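Local coordinates for ribonucleoside-diphosphate reductase subunit beta (Bacillus halodurans C-125, PDB 2RCC) that serves as the small subunit of a class I ribonucleotide reductase, probably housing the di-iron centre and tyrosyl radical needed to make deoxyribonucleotides, at the interface of chains A and B. Coordinates in Å, arbitrary orientation; residue numbers count along the deposited sequence, not the author numbering. Chains: chain A/B, Ribonucleoside-diphosphate reductase subunit beta.

Contact 1: the interface of chains A and B. Residues chain A 11, 17, 28-30; chain B 87, 90, 146.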
loop_
_atom_site.group_PDB
_atom_site.type_symbol
_atom_site.label_atom_id
_atom_site.label_comp_id
_atom_site.label_asym_id
_atom_site.label_seq_id
_atom_site.Cartn_x
_atom_site.Cartn_y
_atom_site.Cartn_z
ATOM N N TYR A 11 7.476 11.988 -10.754
ATOM C CA TYR A 11 8.247 11.765 -11.976
ATOM C C TYR A 11 9.392 12.790 -12.064
ATOM O O TYR A 11 9.154 13.995 -11.958
ATOM C CB TYR A 11 7.311 12.007 -13.150
ATOM C CG TYR A 11 7.875 11.962 -14.555
ATOM C CD1 TYR A 11 8.198 10.761 -15.145
ATOM C CD2 TYR A 11 7.974 13.110 -15.334
ATOM C CE1 TYR A 11 8.651 10.697 -16.449
ATOM C CE2 TYR A 11 8.416 13.049 -16.645
ATOM C CZ TYR A 11 8.757 11.831 -17.199
ATOM O OH TYR A 11 9.195 11.727 -18.515
ATOM N N ASN A 17 17.246 6.082 -10.581
ATOM C CA ASN A 17 16.213 5.232 -9.989
ATOM C C ASN A 17 16.510 4.949 -8.530
ATOM O O ASN A 17 15.573 4.939 -7.719
ATOM C CB ASN A 17 16.039 3.919 -10.801
ATOM C CG ASN A 17 15.600 4.165 -12.261
ATOM O OD1 ASN A 17 15.101 5.245 -12.607
ATOM N ND2 ASN A 17 15.764 3.135 -13.114
ATOM N N SER A 28 14.047 9.157 -9.445
ATOM C CA SER A 28 13.204 9.214 -10.620
ATOM C C SER A 28 11.749 8.904 -10.380
ATOM O O SER A 28 10.890 9.362 -11.120
ATOM C CB SER A 28 13.664 8.228 -11.667
ATOM O OG SER A 28 13.610 6.897 -11.250
ATOM N N ASN A 29 11.525 8.095 -9.351
ATOM C CA ASN A 29 10.262 7.524 -8.920
ATOM C C ASN A 29 9.875 6.245 -9.721
ATOM O O ASN A 29 8.804 5.713 -9.539
ATOM C CB ASN A 29 9.125 8.536 -8.856
ATOM C CG ASN A 29 8.090 8.148 -7.820
ATOM O OD1 ASN A 29 8.451 7.644 -6.763
ATOM N ND2 ASN A 29 6.805 8.340 -8.129
ATOM N N VAL A 30 10.768 5.770 -10.594
ATOM C CA VAL A 30 10.607 4.503 -11.284
ATOM C C VAL A 30 11.412 3.530 -10.441
ATOM O O VAL A 30 12.611 3.749 -10.208
ATOM C CB VAL A 30 11.173 4.540 -12.707
ATOM C CG1 VAL A 30 11.036 3.168 -13.368
ATOM C CG2 VAL A 30 10.464 5.606 -13.538
ATOM N N PHE B 87 7.244 1.492 -15.634
ATOM C CA PHE B 87 7.067 2.952 -15.476
ATOM C C PHE B 87 5.652 3.235 -14.992
ATOM O O PHE B 87 5.470 3.954 -14.020
ATOM C CB PHE B 87 7.307 3.728 -16.807
ATOM C CG PHE B 87 7.035 5.201 -16.679
ATOM C CD1 PHE B 87 8.000 6.018 -16.200
ATOM C CD2 PHE B 87 5.777 5.742 -16.944
ATOM C CE1 PHE B 87 7.741 7.382 -15.970
ATOM C CE2 PHE B 87 5.523 7.077 -16.722
ATOM C CZ PHE B 87 6.508 7.889 -16.236
ATOM N N SER B 90 4.915 1.859 -11.361
ATOM C CA SER B 90 5.649 2.621 -10.321
ATOM C C SER B 90 4.889 3.931 -10.046
ATOM O O SER B 90 4.651 4.341 -8.905
ATOM C CB SER B 90 7.085 2.949 -10.743
ATOM O OG SER B 90 7.918 1.817 -10.790
ATOM N N TRP B 146 12.558 4.877 -20.291
ATOM C CA TRP B 146 11.657 6.001 -20.085
ATOM C C TRP B 146 12.365 7.392 -20.102
ATOM O O TRP B 146 11.732 8.396 -20.425
ATOM C CB TRP B 146 10.834 5.774 -18.797
ATOM C CG TRP B 146 11.653 5.863 -17.588
ATOM C CD1 TRP B 146 12.391 4.885 -17.008
ATOM C CD2 TRP B 146 11.877 7.029 -16.844
ATOM N NE1 TRP B 146 13.040 5.376 -15.915
ATOM C CE2 TRP B 146 12.745 6.697 -15.805
ATOM C CE3 TRP B 146 11.430 8.343 -16.957
ATOM C CZ2 TRP B 146 13.157 7.604 -14.894
ATOM C CZ3 TRP B 146 11.828 9.239 -16.049
ATOM C CH2 TRP B 146 12.696 8.881 -15.022
HETATM O O HOH W 1 9.080 9.145 -19.526
#
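A:Val30 drives one branch, CG2, onto a face of the B:Trp146 indole. The methyl sits over both rings as a CH-pi contact, nearest CE2 at 3.4 Å. CG1 lies anti to the backbone N (chi1 178°), and that leaves CG2 as the branch facing the ring. B:Phe87 lays its CD1 on the same indole face, so the methyl and the phenyl share it. A:Ser28 adds its CB against CZ2, and A:Asn17 brings its OD1 to the indole edge in plane, with the amide nearly coplanar with the ring.

The second aromatic contact is edge-to-face: B:Phe87 CE1 and CZ meet the CD1-CE1 side of A:Tyr11, whose CD1 lies in the phenyl plane at its edge, the ring planes at 90°. A:Tyr11 CE1 also reaches B:Trp146 CZ3 at 3.5 Å. Were B:Trp146 exchanged for an alanine, A:Val30 CG2 and A:Ser28 CB would probably lose the surface they rest on, and A:Tyr11 CE1 its contact with CZ3.

A water also links the chains, joining A:Tyr11 OH (2.8 Å) to the carbonyl O of B:Trp146 (2.9 Å). Within chain A, A:Ser28 OG donates to A:Asn17 OD1 at 2.6 Å and accepts from A:Val30 N at 3.1 Å, which should steady the loop that presents the valine.

All the chain A residues belong to the N-terminal loop region, which reaches over chain B to lie against helix 72-102 and the short helix 145-148.

Contact 2: the interface of chains A and B. Residues chain A 113, 117, 120-121; chain B 45, 49, 113-114, 117.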
loop_
_atom_site.group_PDB
_atom_site.type_symbol
_atom_site.label_atom_id
_atom_site.label_comp_id
_atom_site.label_asym_id
_atom_site.label_seq_id
_atom_site.Cartn_x
_atom_site.Cartn_y
_atom_site.Cartn_z
ATOM N N SER A 113 3.273 1.940 1.238
ATOM C CA SER A 113 2.042 1.437 0.643
ATOM C C SER A 113 1.692 0.043 1.207
ATOM O O SER A 113 0.548 -0.207 1.567
ATOM C CB SER A 113 2.129 1.430 -0.895
ATOM O OG SER A 113 1.021 0.806 -1.475
ATOM N N PHE A 117 -1.737 -0.824 3.618
ATOM C CA PHE A 117 -2.554 -1.987 3.311
ATOM C C PHE A 117 -2.649 -2.970 4.520
ATOM O O PHE A 117 -3.745 -3.414 4.906
ATOM C CB PHE A 117 -2.013 -2.657 2.073
ATOM C CG PHE A 117 -2.503 -4.046 1.888
ATOM C CD1 PHE A 117 -3.827 -4.278 1.554
ATOM C CD2 PHE A 117 -1.688 -5.103 2.172
ATOM C CE1 PHE A 117 -4.322 -5.587 1.468
ATOM C CE2 PHE A 117 -2.155 -6.396 2.067
ATOM C CZ PHE A 117 -3.481 -6.629 1.711
ATOM N N VAL A 120 -4.957 -1.604 7.037
ATOM C CA VAL A 120 -6.326 -1.840 6.585
ATOM C C VAL A 120 -6.779 -3.233 6.997
ATOM O O VAL A 120 -7.855 -3.396 7.576
ATOM C CB VAL A 120 -6.507 -1.642 5.048
ATOM C CG1 VAL A 120 -7.827 -2.242 4.588
ATOM C CG2 VAL A 120 -6.434 -0.131 4.660
ATOM N N VAL A 121 -5.956 -4.229 6.702
ATOM C CA VAL A 121 -6.254 -5.600 7.061
ATOM C C VAL A 121 -6.290 -5.846 8.603
ATOM O O VAL A 121 -7.191 -6.560 9.097
ATOM C CB VAL A 121 -5.324 -6.609 6.377
ATOM C CG1 VAL A 121 -5.685 -8.034 6.842
ATOM C CG2 VAL A 121 -5.447 -6.503 4.822
ATOM N N TYR B 45 -13.675 -5.593 -1.598
ATOM C CA TYR B 45 -12.573 -5.810 -0.664
ATOM C C TYR B 45 -12.239 -7.314 -0.547
ATOM O O TYR B 45 -11.085 -7.718 -0.702
ATOM C CB TYR B 45 -12.897 -5.176 0.686
ATOM C CG TYR B 45 -11.920 -5.494 1.788
ATOM C CD1 TYR B 45 -10.699 -4.824 1.876
ATOM C CD2 TYR B 45 -12.227 -6.435 2.772
ATOM C CE1 TYR B 45 -9.813 -5.109 2.876
ATOM C CE2 TYR B 45 -11.344 -6.725 3.769
ATOM C CZ TYR B 45 -10.129 -6.057 3.832
ATOM O OH TYR B 45 -9.236 -6.327 4.846
ATOM N N LEU B 49 -8.769 -9.290 -1.865
ATOM C CA LEU B 49 -8.000 -10.122 -0.948
ATOM C C LEU B 49 -7.914 -11.549 -1.440
ATOM O O LEU B 49 -6.839 -12.148 -1.382
ATOM C CB LEU B 49 -8.587 -10.123 0.456
ATOM C CG LEU B 49 -8.441 -8.876 1.338
ATOM C CD1 LEU B 49 -8.919 -9.186 2.762
ATOM C CD2 LEU B 49 -6.988 -8.403 1.391
ATOM N N SER B 113 -6.244 1.694 -0.780
ATOM C CA SER B 113 -5.031 1.132 -0.152
ATOM C C SER B 113 -4.710 -0.254 -0.627
ATOM O O SER B 113 -3.547 -0.568 -0.841
ATOM C CB SER B 113 -5.129 1.119 1.365
ATOM O OG SER B 113 -5.318 2.438 1.819
ATOM N N VAL B 114 -5.728 -1.094 -0.767
ATOM C CA VAL B 114 -5.513 -2.444 -1.318
ATOM C C VAL B 114 -5.000 -2.342 -2.724
ATOM O O VAL B 114 -4.056 -3.040 -3.087
ATOM C CB VAL B 114 -6.804 -3.299 -1.272
ATOM C CG1 VAL B 114 -6.554 -4.721 -1.899
ATOM C CG2 VAL B 114 -7.328 -3.414 0.175
ATOM N N PHE B 117 -1.278 -1.298 -2.819
ATOM C CA PHE B 117 -0.499 -2.477 -2.464
ATOM C C PHE B 117 -0.377 -3.446 -3.661
ATOM O O PHE B 117 0.716 -4.015 -3.931
ATOM C CB PHE B 117 -1.065 -3.231 -1.265
ATOM C CG PHE B 117 -0.600 -4.687 -1.192
ATOM C CD1 PHE B 117 0.704 -4.990 -0.797
ATOM C CD2 PHE B 117 -1.470 -5.728 -1.511
ATOM C CE1 PHE B 117 1.138 -6.321 -0.712
ATOM C CE2 PHE B 117 -1.055 -7.051 -1.448
ATOM C CZ PHE B 117 0.257 -7.350 -1.048
#
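A:Phe117 and B:Phe117 stack face to face, the same residue from each copy, where the two copies of helix 106-133 pack in roughly opposite directions. The protein belongs to the ribonucleotide reductase small-chain family, a ferritin-like helical fold, and this helix also carries predicted iron ligands, A:Glu119 and A:His122 in chain A, together with A:Tyr126, the predicted active-site residue.

The rings are 5° from parallel with centroids 4.1 Å apart. B:Phe117 CD2 lies over the centre of the A:Phe117 ring, whereas A:Phe117 CD2 sits toward the rim of its partner, so the pair is slipped. Each ring leaves its helix with CG anti to the backbone N (chi1 163° in chain A), a direction that lets the two overlap. A:Phe117 CB and B:Phe117 CB are 3.5 Å apart, a sign that the helices run close here.

Chain B also meets the edge of the A:Phe117 ring. B:Leu49 CD2 and B:Val114 CG2 approach in the ring plane, CD2 at 3.9 Å from CE1, while B:Val114 CA backs CD1 at 3.8 Å. Being held both on a face and at the edge should restrict tilting of the ring.

One helical turn along, A:Val120 divides its branches: CG2 meets B:Ser113 CB at 3.8 Å, and CG1 faces B:Tyr45 CE1. The hydroxyl OH of that tyrosine ends beside A:Val121, 3.8 Å from its CA. At the other end A:Ser113 turns its OG toward B:Phe117 N, a polar approach too long to count as a bond.

Behind this layer, B:Leu49 CG packs over the B:Tyr45 ring, toward its rim. Both come from helix 41-50, which thereby places the leucine at the phenyl edge and the tyrosine against the valines.

The C-alpha centres of contact 1 and contact 2 are about 23 Å apart along one subunit interface, and they share no residue or helix. Contact 2 sets helix against helix, through 106-133 of both chains and 41-50 of chain B; its centre is about 18 Å from B:Tyr126. Contact 1 adds a loop reaching across from chain A, its centre about 34 Å from A:Tyr126. Together they fit the beta pair expected within the tetramer of two alpha and two beta subunits. The counterpart of contact 1's loop is absent from the model of chain B, so the structure alone does not show whether the reciprocal contact forms.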